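Local coordinates for cysteine-rich repeat secretory protein 2 (Arabidopsis thaliana, PDB 6GRE) that modulates cell-to-cell trafficking in plants, limiting plasmodesmatal permeability through callose deposition during salicylic acid-triggered immune responses, at residues Asn29-Ser34 against Ala45-Pro50; Tyr61-Cys66 against Ser169-Thr174; Ser93-Leu98 against Arg106-Ser111; Asp151-Thr156 against Ser175-Cys180. All coordinates share one frame; numbering follows the deposited sequence.

Overall arrangement
The chain is the tandem DUF26 (Gnk2-homologous) ectodomain, and three of the four contacts reach the five-stranded antiparallel sheet of the first domain. Interaction 1 packs helix 23-38 on edge strand 44-49, and interaction 3 is a hairpin in the same sheet, their centres about 11 Å apart; Leu31 and Tyr107 touch between them. Strand 60-66 of interaction 2 runs between strands 44-49 and 103-108 and carries the contact to the second domain. There interaction 4 is joined to interaction 2, centres about 12 Å apart, through Leu172 against Cys177. Glycans sit on Asn46 and Asn109, while the sodium ion is bound by Tyr154 of interaction 4 together with Asp69.

Interaction 1. Residues Asn29-Ser34 against Ala45-Pro50; sequences NSLLSS and ANFTVP. With NAG (2-acetamido-2-deoxy-beta-D-glucopyranose), chain F.
Helix segment Asn29-Ser34 packs against strand Ala45-Val49 with the two axes 8.5 Å apart at closest approach and their N-to-C directions at 153°, so they run roughly antiparallel; Leu31 and Val49 form the nearest CA pair. This is helix-on-sheet packing in the first DUF26 domain, where helix 23-38 lies over the edge strand of an antiparallel five-stranded sheet. Phe47 and Val49, two residues apart on the strand, both direct CB toward the helix, whereas Asn46 and Thr48 direct theirs away. Leu31 meets both Phe47 and Val49. Its CG stands anti to the backbone N (chi1 169°), and its CD1 methyl reaches Phe47 CB at 3.4 Å, with the leucine branch crossing the Phe47 side chain at a slant. Further back on the same residue, Leu31 CB rests 4.0 Å from Val49 CG2. One turn on, Ser34 borders the far part of the aromatic ring: Ser34 CB is 3.9 Å from Phe47 CE2, and Ser34 O lies near Phe47 CZ. The contact is apolar, and the serine hydroxyls that flank it are satisfied along the helix, Ser30 OG by Thr26 O. Phe35 adds a second ring against Phe47, and Tyr107 of strand 103-108, on the far side of strand 60-66, touches Leu31, tying the contact into the core. On the side turned from the helix, Asn46 ND2 is bonded covalently to C1 of an N-acetylglucosamine. Within the helix, Ser34 OG donates to Ser30 O at 3.1 Å, reaching that oxygen from the opposite face of its carbonyl plane to Ser34 N.

Interaction 2. Residues Tyr61-Cys66 against Ser169-Thr174; sequences YGIYQC and SGDLST
Ile63 puts its CD1 methyl against the hydroxyl of Ser169, with Ile63 CD1 and Ser169 OG 3.3 Å apart. The methyl projects from strand 60-66 of the first DUF26 domain; Ser169 opens a type I beta turn, Ser169 to Leu172, in the second. The turn is closed by its own backbone bond, Leu172 N to Ser169 O at 3.1 Å. Ser169 OG stands anti to its backbone N (chi1 -169°) and donates to Asp171 OD1 at 2.6 Å, meeting that oxygen nearly along its C-O bond. The other carboxylate oxygen, Asp171 OD2, has partners beyond the turn: a salt bridge with Lys204 and a hydrogen bond from the backbone N of Gly114. The aspartate is therefore gripped at both oxygens, which would help keep it ionised. Two residues along the strand from Ile63, Gln65 extends its side chain to the start of the turn, and the amide end lies beside Ser169 CA and the backbone of Gly170. With four of the five touching residues buried and only 159 Å² covered in all, this is a small, enclosed contact between the tandem DUF26 domains, a sheet strand of one meeting the strand-to-helix turn of the other.

Interaction 3. Residues Ser93-Leu98 against Arg106-Ser111; sequences SYSGFL and RYDNKS. With NAG (2-acetamido-2-deoxy-beta-D-glucopyranose), chain C.
Tyr107 N donates to Gly96 O at 2.8 Å, with an N-H...O angle of 162°, and Gly96 N returns a bond to Tyr107 O, which makes the two residues a hydrogen-bonded pair. Strands 96-98 and 106-108 run antiparallel at 174°. Tyr107 CG sits between its backbone N and carbonyl carbon (chi1 56°), and its ring lies over the glycine: Gly96 CA is 3.8 Å from the ring centroid, over the face. A water links Tyr107 OH to Ser93 O. In the adjoining non-hydrogen-bonded pair, Arg106 stretches across Phe97. Arg106 CD stands over the centre of the Phe97 ring, and the guanidinium stacks beyond it with planes 17° apart, its CZ 4.2 Å from the ring centroid in an off-centre cation-pi contact. Ser203 of the second domain binds Arg106 NH2. Asp108 OD1 accepts from the backbone N of Asn109 at 2.8 Å, from above the carboxylate plane; Ser95 OG also approaches it, but so closely, in one of two serine conformers, that this bond is doubtful. The other oxygen, Asp108 OD2, forms a salt bridge with Lys110 NZ at 3.0 Å, on its syn side and somewhat out of the carboxylate plane. At the other end Tyr94 CD1 touches Asn109 CB, and the same tyrosine has a face toward the N-acetylglucosamine bonded to Asn109 ND2. The chemistry thus implies an arginine held flat by an aromatic face, and an aspartate whose negative charge is probably stabilised by the backbone N of Asn109 and by Lys110 NZ.

Interaction 4. Residues Asp151-Thr156 against Ser175-Cys180; sequences DGSYRT and SQCQDC. With NA (sodium ion), chain K; EDO (1,2-ethanediol), chain I.
Residues Asp151-Thr156 lead from a loop into strand 154-159 and pass the first turns of helix 174-192, with Ser153 and Cys177 the nearest CA pair at 6.5 Å. Arg155 spans the gap. Its chain is extended from CG to NE, and the guanidinium end holds Gln178 OE1 end-on through two nitrogens, Arg155 NH1 and NH2, each 2.9 Å from that oxygen. The oxygen lies in the guanidinium plane, and the amide plane of Gln178 is only 16° from it. A bend at chi2 (65°) takes Gln178 CD out of line with the start of its chain. On its NE side the same guanidinium grips Gly152 O, with Arg155 NE donating at 2.8 Å and Arg155 NH2 at 3.2 Å. These bonds fix the rotation of the guanidinium, and Leu147 O takes a further bond from NH1. Cys177 SG, disulfide-bonded to Cys168, packs beside the loop 3.7 Å from Gly152 O. Away from the helix, Tyr154 OH binds the sodium ion at 2.6 Å, which Asp69 of the first domain also binds. The contact thus joins the outermost strand of the second DUF26 sheet to helix 174-192, while the Cys168 disulfide pins that helix to neighbouring strand 162-168.

Interaction 1. Residues Asn29-Ser34 against Ala45-Pro50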
# COMPACT_ATOMS: atom_id res chain seq x y z
N ASN A 29 -19.88 -0.50 -1.84
CA ASN A 29 -19.85 -0.32 -3.28
C ASN A 29 -19.82 1.16 -3.62
O ASN A 29 -19.11 1.58 -4.54
CB ASN A 29 -20.97 -1.08 -3.99
CG ASN A 29 -20.76 -2.57 -3.94
OD1 ASN A 29 -19.63 -3.03 -3.94
ND2 ASN A 29 -21.84 -3.35 -3.87
N SER A 30 -20.56 1.97 -2.86
CA SER A 30 -20.53 3.42 -3.05
C SER A 30 -19.14 3.96 -2.73
O SER A 30 -18.65 4.82 -3.44
CB SER A 30 -21.58 4.15 -2.23
OG SER A 30 -22.84 3.53 -2.36
N LEU A 31 -18.54 3.47 -1.63
CA LEU A 31 -17.19 3.91 -1.22
C LEU A 31 -16.20 3.67 -2.36
O LEU A 31 -15.42 4.56 -2.74
CB LEU A 31 -16.75 3.14 0.03
CG LEU A 31 -15.27 3.32 0.40
CD1 LEU A 31 -15.06 4.68 0.99
CD2 LEU A 31 -14.81 2.24 1.36
N LEU A 32 -16.22 2.45 -2.90
CA LEU A 32 -15.25 2.04 -3.93
C LEU A 32 -15.40 2.88 -5.20
O LEU A 32 -14.39 3.28 -5.78
CB LEU A 32 -15.42 0.55 -4.23
CG LEU A 32 -15.09 -0.38 -3.07
CD1 LEU A 32 -15.42 -1.81 -3.42
CD2 LEU A 32 -13.64 -0.23 -2.64
N SER A 33 -16.63 3.20 -5.61
CA SER A 33 -16.87 4.05 -6.78
C SER A 33 -16.31 5.45 -6.52
O SER A 33 -15.78 6.12 -7.43
CB SER A 33 -18.34 4.10 -7.10
OG SER A 33 -18.79 2.84 -7.57
N SER A 34 -16.42 5.91 -5.27
CA SER A 34 -15.91 7.21 -4.86
C SER A 34 -14.38 7.27 -4.98
O SER A 34 -13.84 8.33 -5.29
CB SER A 34 -16.32 7.54 -3.48
OG SER A 34 -17.73 7.73 -3.46
N ALA A 45 -6.81 9.69 -0.63
CA ALA A 45 -7.97 10.24 0.05
C ALA A 45 -8.56 9.19 0.99
O ALA A 45 -8.40 8.00 0.77
CB ALA A 45 -9.00 10.72 -0.94
N ASN A 46 -9.23 9.67 2.05
CA ASN A 46 -9.93 8.83 3.00
C ASN A 46 -11.40 9.22 2.96
O ASN A 46 -11.71 10.39 2.80
CB ASN A 46 -9.37 8.95 4.41
CG ASN A 46 -9.90 10.16 5.16
OD1 ASN A 46 -11.03 10.16 5.67
ND2 ASN A 46 -9.10 11.19 5.24
N PHE A 47 -12.28 8.23 3.09
CA PHE A 47 -13.73 8.42 2.96
C PHE A 47 -14.43 7.62 4.05
O PHE A 47 -13.96 6.54 4.43
CB PHE A 47 -14.24 7.87 1.63
CG PHE A 47 -13.58 8.39 0.38
CD1 PHE A 47 -12.32 7.94 0.01
CD2 PHE A 47 -14.24 9.26 -0.47
CE1 PHE A 47 -11.71 8.41 -1.14
CE2 PHE A 47 -13.63 9.72 -1.63
CZ PHE A 47 -12.37 9.30 -1.96
N THR A 48 -15.60 8.12 4.49
CA THR A 48 -16.53 7.39 5.31
C THR A 48 -17.87 7.40 4.55
O THR A 48 -18.23 8.44 4.05
CB THR A 48 -16.68 8.04 6.69
OG1 THR A 48 -15.36 8.26 7.21
CG2 THR A 48 -17.46 7.18 7.67
N VAL A 49 -18.55 6.24 4.49
CA VAL A 49 -19.90 6.13 3.92
C VAL A 49 -20.78 5.36 4.90
O VAL A 49 -20.48 4.23 5.26
CB VAL A 49 -19.89 5.44 2.53
CG1 VAL A 49 -21.30 5.37 1.96
CG2 VAL A 49 -18.96 6.14 1.56
N PRO A 50 -21.91 5.96 5.33
CA PRO A 50 -22.36 7.28 4.92
C PRO A 50 -21.53 8.43 5.53
O PRO A 50 -20.85 8.23 6.53
CB PRO A 50 -23.81 7.39 5.42
CG PRO A 50 -24.13 6.02 5.98
CD PRO A 50 -22.79 5.40 6.35
C1 NAG F . -9.49 12.36 5.97
C2 NAG F . -8.25 13.12 6.44
C3 NAG F . -8.61 14.48 7.05
C4 NAG F . -9.73 15.20 6.29
C5 NAG F . -10.90 14.26 5.95
C6 NAG F . -12.04 14.93 5.18
C7 NAG F . -6.53 11.42 7.09
C8 NAG F . -5.84 10.83 8.29
N2 NAG F . -7.49 12.34 7.40
O3 NAG F . -7.43 15.28 7.06
O4 NAG F . -10.20 16.31 7.06
O5 NAG F . -10.37 13.17 5.19
O6 NAG F . -11.75 14.91 3.77
O7 NAG F . -6.23 11.09 5.93

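Interaction 2. Residues Tyr61-Cys66 against Ser169-Thr174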
# COMPACT_ATOMS: atom_id res chain seq x y z
N TYR A 61 -15.35 2.61 6.13
CA TYR A 61 -14.23 3.52 6.15
C TYR A 61 -13.20 3.00 5.14
O TYR A 61 -12.91 1.82 5.12
CB TYR A 61 -13.59 3.56 7.53
CG TYR A 61 -14.53 3.95 8.65
CD1 TYR A 61 -15.34 2.99 9.24
CD2 TYR A 61 -14.61 5.25 9.10
CE1 TYR A 61 -16.21 3.32 10.26
CE2 TYR A 61 -15.48 5.60 10.13
CZ TYR A 61 -16.28 4.63 10.71
OH TYR A 61 -17.16 4.98 11.70
N GLY A 62 -12.64 3.91 4.36
CA GLY A 62 -11.65 3.44 3.41
C GLY A 62 -10.70 4.51 2.96
O GLY A 62 -10.90 5.72 3.14
N ILE A 63 -9.62 4.02 2.33
CA ILE A 63 -8.69 4.87 1.63
C ILE A 63 -8.33 4.24 0.28
O ILE A 63 -8.44 3.01 0.11
CB ILE A 63 -7.39 5.10 2.45
CG1 ILE A 63 -6.58 3.80 2.58
CG2 ILE A 63 -7.69 5.72 3.80
CD1 ILE A 63 -5.16 3.99 3.11
N TYR A 64 -7.83 5.07 -0.62
CA TYR A 64 -6.95 4.56 -1.67
C TYR A 64 -5.66 5.38 -1.65
O TYR A 64 -5.62 6.50 -1.13
CB TYR A 64 -7.56 4.66 -3.06
CG TYR A 64 -7.66 6.07 -3.56
CD1 TYR A 64 -8.76 6.85 -3.22
CD2 TYR A 64 -6.68 6.64 -4.35
CE1 TYR A 64 -8.86 8.16 -3.64
CE2 TYR A 64 -6.77 7.95 -4.78
CZ TYR A 64 -7.87 8.72 -4.42
OH TYR A 64 -7.99 10.02 -4.85
N GLN A 65 -4.60 4.80 -2.21
CA GLN A 65 -3.37 5.52 -2.35
C GLN A 65 -2.60 5.01 -3.56
O GLN A 65 -2.35 3.83 -3.69
CB GLN A 65 -2.48 5.33 -1.14
CG GLN A 65 -1.22 6.19 -1.22
CD GLN A 65 -0.53 6.21 0.12
OE1 GLN A 65 0.59 6.71 0.26
NE2 GLN A 65 -1.22 5.69 1.12
N CYS A 66 -2.27 5.96 -4.43
CA CYS A 66 -1.43 5.70 -5.59
C CYS A 66 0.02 6.05 -5.26
O CYS A 66 0.28 6.91 -4.43
CB CYS A 66 -1.90 6.54 -6.78
SG CYS A 66 -3.51 5.96 -7.40
N SER A 169 1.32 4.41 4.00
CA SER A 169 -0.07 4.73 3.91
C SER A 169 -0.25 6.21 4.29
O SER A 169 0.29 6.66 5.28
CB SER A 169 -0.82 3.80 4.80
OG SER A 169 -2.22 3.88 4.61
N GLY A 170 -1.09 6.91 3.53
CA GLY A 170 -1.22 8.37 3.58
C GLY A 170 -1.80 8.86 4.88
O GLY A 170 -1.72 10.06 5.14
N ASP A 171 -2.39 7.97 5.69
CA ASP A 171 -3.01 8.36 6.95
C ASP A 171 -2.00 8.43 8.10
O ASP A 171 -2.35 8.94 9.17
CB ASP A 171 -4.10 7.38 7.35
CG ASP A 171 -3.56 5.99 7.56
OD1 ASP A 171 -3.04 5.42 6.55
OD2 ASP A 171 -3.57 5.51 8.71
N LEU A 172 -0.77 7.93 7.91
CA LEU A 172 0.23 7.93 8.96
C LEU A 172 0.80 9.35 9.11
O LEU A 172 0.99 10.04 8.13
CB LEU A 172 1.39 6.99 8.66
CG LEU A 172 1.08 5.49 8.63
CD1 LEU A 172 2.37 4.69 8.61
CD2 LEU A 172 0.21 5.09 9.79
N SER A 173 1.14 9.68 10.36
CA SER A 173 1.87 10.92 10.63
C SER A 173 3.30 10.80 10.11
O SER A 173 3.79 9.72 9.79
CB SER A 173 1.90 11.23 12.09
OG SER A 173 2.72 10.30 12.77
N THR A 174 4.01 11.92 10.10
CA THR A 174 5.42 11.90 9.73
C THR A 174 6.21 10.89 10.56
O THR A 174 6.99 10.07 10.02
CB THR A 174 6.06 13.29 9.86
OG1 THR A 174 5.26 14.14 9.06
CG2 THR A 174 7.49 13.32 9.37

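Interaction 3. Residues Ser93-Leu98 against Arg106-Ser111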
# COMPACT_ATOMS: atom_id res chain seq x y z
N SER A 93 -16.36 -9.85 2.61
CA SER A 93 -15.61 -9.47 3.80
C SER A 93 -15.92 -8.04 4.21
O SER A 93 -15.96 -7.16 3.37
CB SER A 93 -14.13 -9.63 3.57
OG SER A 93 -13.76 -10.99 3.52
N TYR A 94 -16.07 -7.80 5.52
CA TYR A 94 -16.18 -6.46 6.04
C TYR A 94 -14.90 -5.67 5.74
O TYR A 94 -14.96 -4.49 5.42
CB TYR A 94 -16.39 -6.43 7.55
CG TYR A 94 -17.82 -6.61 8.00
CD1 TYR A 94 -18.74 -5.60 7.83
CD2 TYR A 94 -18.21 -7.78 8.63
CE1 TYR A 94 -20.06 -5.75 8.24
CE2 TYR A 94 -19.52 -7.94 9.05
CZ TYR A 94 -20.44 -6.93 8.85
OH TYR A 94 -21.73 -7.11 9.28
N SER A 95 -13.74 -6.33 5.86
CA SER A 95 -12.44 -5.67 5.68
C SER A 95 -11.74 -6.23 4.43
O SER A 95 -11.65 -7.43 4.24
CB SER A 95 -11.58 -5.82 6.92
OG SER A 95 -12.35 -5.68 8.11
N GLY A 96 -11.25 -5.33 3.57
CA GLY A 96 -10.55 -5.71 2.38
C GLY A 96 -9.39 -4.75 2.14
O GLY A 96 -9.53 -3.54 2.32
N PHE A 97 -8.26 -5.32 1.74
CA PHE A 97 -7.02 -4.59 1.49
C PHE A 97 -6.39 -5.20 0.24
O PHE A 97 -6.00 -6.36 0.31
CB PHE A 97 -6.14 -4.69 2.75
CG PHE A 97 -4.84 -3.92 2.76
CD1 PHE A 97 -4.53 -3.00 1.77
CD2 PHE A 97 -3.94 -4.07 3.81
CE1 PHE A 97 -3.34 -2.31 1.77
CE2 PHE A 97 -2.74 -3.37 3.80
CZ PHE A 97 -2.46 -2.47 2.80
N LEU A 98 -6.31 -4.43 -0.84
CA LEU A 98 -5.70 -4.91 -2.06
C LEU A 98 -4.54 -3.99 -2.42
O LEU A 98 -4.71 -2.79 -2.56
CB LEU A 98 -6.76 -4.94 -3.17
CG LEU A 98 -6.34 -5.63 -4.45
CD1 LEU A 98 -6.19 -7.12 -4.26
CD2 LEU A 98 -7.36 -5.36 -5.54
N ARG A 106 -8.20 0.11 0.53
CA ARG A 106 -8.36 -0.50 1.82
C ARG A 106 -9.67 -0.01 2.42
O ARG A 106 -9.94 1.19 2.40
CB ARG A 106 -7.17 -0.16 2.72
CG ARG A 106 -7.11 -0.91 4.04
CD ARG A 106 -5.83 -0.50 4.75
NE ARG A 106 -5.61 -1.23 5.99
CZ ARG A 106 -4.42 -1.41 6.54
NH1 ARG A 106 -3.38 -0.77 6.06
NH2 ARG A 106 -4.29 -2.26 7.56
N TYR A 107 -10.44 -0.95 2.98
CA TYR A 107 -11.69 -0.60 3.64
C TYR A 107 -11.91 -1.51 4.84
O TYR A 107 -11.40 -2.59 4.93
CB TYR A 107 -12.84 -0.68 2.65
CG TYR A 107 -13.02 -2.00 1.95
CD1 TYR A 107 -13.75 -3.04 2.52
CD2 TYR A 107 -12.52 -2.20 0.68
CE1 TYR A 107 -13.92 -4.24 1.86
CE2 TYR A 107 -12.69 -3.39 0.01
CZ TYR A 107 -13.42 -4.41 0.58
OH TYR A 107 -13.60 -5.56 -0.12
N ASP A 108 -12.71 -1.01 5.79
CA ASP A 108 -12.99 -1.70 7.00
C ASP A 108 -14.26 -1.09 7.60
O ASP A 108 -14.70 -0.04 7.15
CB ASP A 108 -11.80 -1.60 7.96
CG ASP A 108 -11.77 -2.66 9.04
OD1 ASP A 108 -12.67 -3.52 9.07
OD2 ASP A 108 -10.85 -2.62 9.87
N ASN A 109 -14.80 -1.77 8.62
CA ASN A 109 -16.04 -1.36 9.29
C ASN A 109 -15.74 -0.57 10.57
O ASN A 109 -16.59 -0.36 11.40
CB ASN A 109 -16.94 -2.58 9.54
CG ASN A 109 -16.46 -3.46 10.68
OD1 ASN A 109 -15.26 -3.58 10.93
ND2 ASN A 109 -17.40 -4.06 11.38
N LYS A 110 -14.49 -0.12 10.72
CA LYS A 110 -14.08 0.83 11.72
C LYS A 110 -12.94 1.65 11.11
O LYS A 110 -12.30 1.21 10.16
CB LYS A 110 -13.62 0.11 12.99
CG LYS A 110 -12.38 -0.76 12.80
CD LYS A 110 -11.96 -1.53 14.03
CE LYS A 110 -10.87 -2.54 13.73
NZ LYS A 110 -11.27 -3.50 12.66
N SER A 111 -12.73 2.85 11.63
CA SER A 111 -11.65 3.69 11.14
C SER A 111 -10.31 3.05 11.49
O SER A 111 -10.11 2.52 12.58
CB SER A 111 -11.74 5.07 11.69
OG SER A 111 -10.74 5.90 11.14
C1 NAG C . -17.14 -4.94 12.49
C2 NAG C . -17.84 -4.48 13.77
C3 NAG C . -17.55 -5.44 14.91
C4 NAG C . -17.94 -6.85 14.48
C5 NAG C . -17.34 -7.23 13.13
C6 NAG C . -17.96 -8.51 12.58
C7 NAG C . -18.14 -2.08 13.98
C8 NAG C . -17.58 -0.79 14.48
N2 NAG C . -17.42 -3.17 14.20
O3 NAG C . -18.32 -5.03 16.04
O4 NAG C . -17.52 -7.78 15.49
O5 NAG C . -17.59 -6.23 12.14
O6 NAG C . -19.38 -8.33 12.41
O7 NAG C . -19.22 -2.12 13.39
O HOH W 1 -15.33 -7.27 0.75

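Interaction 4. Residues Asp151-Thr156 against Ser175-Cys180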
# COMPACT_ATOMS: atom_id res chain seq x y z
N ASP A 151 12.46 11.75 2.70
CA ASP A 151 11.47 12.50 3.46
C ASP A 151 10.07 12.23 2.89
O ASP A 151 9.90 11.92 1.70
CB ASP A 151 11.84 13.98 3.52
CG ASP A 151 12.93 14.24 4.55
OD1 ASP A 151 13.55 13.24 4.98
OD2 ASP A 151 13.12 15.42 4.94
N GLY A 152 9.09 12.30 3.80
CA GLY A 152 7.69 12.20 3.50
C GLY A 152 7.25 10.77 3.23
O GLY A 152 7.98 9.79 3.54
N SER A 153 6.06 10.64 2.66
CA SER A 153 5.37 9.37 2.65
C SER A 153 5.66 8.55 1.39
O SER A 153 5.25 7.40 1.30
CB SER A 153 3.91 9.57 2.83
OG SER A 153 3.70 10.12 4.14
N TYR A 154 6.29 9.17 0.39
CA TYR A 154 6.67 8.47 -0.84
C TYR A 154 8.12 8.80 -1.15
O TYR A 154 8.49 9.98 -1.25
CB TYR A 154 5.82 8.86 -2.05
CG TYR A 154 6.18 8.09 -3.29
CD1 TYR A 154 5.94 6.74 -3.36
CD2 TYR A 154 6.82 8.70 -4.36
CE1 TYR A 154 6.30 6.00 -4.46
CE2 TYR A 154 7.14 7.99 -5.49
CZ TYR A 154 6.91 6.62 -5.54
OH TYR A 154 7.19 5.85 -6.64
N ARG A 155 8.98 7.79 -1.22
CA ARG A 155 10.40 8.02 -1.33
C ARG A 155 10.97 7.11 -2.41
O ARG A 155 10.61 5.96 -2.51
CB ARG A 155 11.11 7.67 -0.03
CG ARG A 155 10.55 8.43 1.16
CD ARG A 155 11.17 7.93 2.42
NE ARG A 155 10.45 8.47 3.56
CZ ARG A 155 10.88 8.38 4.79
NH1 ARG A 155 11.97 7.68 5.06
NH2 ARG A 155 10.17 8.94 5.77
N THR A 156 11.88 7.65 -3.23
CA THR A 156 12.52 6.84 -4.25
C THR A 156 14.01 7.18 -4.28
O THR A 156 14.43 8.25 -3.83
CB THR A 156 11.95 7.06 -5.65
OG1 THR A 156 12.13 8.43 -6.04
CG2 THR A 156 10.48 6.76 -5.74
N SER A 175 6.04 10.92 11.88
CA SER A 175 6.72 10.07 12.79
C SER A 175 6.34 8.60 12.56
O SER A 175 7.17 7.71 12.56
CB SER A 175 6.43 10.49 14.22
OG SER A 175 6.98 9.56 15.12
N GLN A 176 5.03 8.38 12.43
CA GLN A 176 4.55 6.99 12.25
C GLN A 176 5.13 6.41 10.95
O GLN A 176 5.54 5.26 10.89
CB GLN A 176 3.04 6.97 12.17
CG GLN A 176 2.38 7.17 13.53
CD GLN A 176 0.88 7.27 13.38
OE1 GLN A 176 0.36 7.87 12.44
NE2 GLN A 176 0.17 6.60 14.30
N CYS A 177 5.13 7.25 9.93
CA CYS A 177 5.67 6.85 8.63
C CYS A 177 7.14 6.45 8.75
O CYS A 177 7.55 5.37 8.30
CB CYS A 177 5.49 7.96 7.62
SG CYS A 177 6.23 7.58 6.01
N GLN A 178 7.95 7.32 9.37
CA GLN A 178 9.34 7.00 9.52
C GLN A 178 9.56 5.71 10.34
O GLN A 178 10.47 4.93 10.06
CB GLN A 178 10.12 8.18 10.11
CG GLN A 178 11.58 7.87 10.27
CD GLN A 178 12.29 7.65 8.94
OE1 GLN A 178 11.86 8.16 7.93
NE2 GLN A 178 13.45 7.01 8.98
N ASP A 179 8.75 5.50 11.39
CA ASP A 179 8.85 4.33 12.22
C ASP A 179 8.53 3.08 11.37
O ASP A 179 9.28 2.10 11.44
CB ASP A 179 7.92 4.45 13.42
CG ASP A 179 8.05 3.33 14.44
OD1 ASP A 179 9.12 2.72 14.52
OD2 ASP A 179 7.06 3.09 15.16
N CYS A 180 7.43 3.14 10.61
CA CYS A 180 7.05 2.00 9.78
C CYS A 180 8.18 1.71 8.77
O CYS A 180 8.61 0.57 8.59
CB CYS A 180 5.71 2.29 9.12
SG CYS A 180 4.98 0.81 8.37
NA NA K . 8.57 6.64 -8.75
C1 EDO I . 2.26 5.42 16.77
O1 EDO I . 0.87 5.56 16.87
C2 EDO I . 2.73 4.48 17.85
O2 EDO I . 3.50 3.46 17.23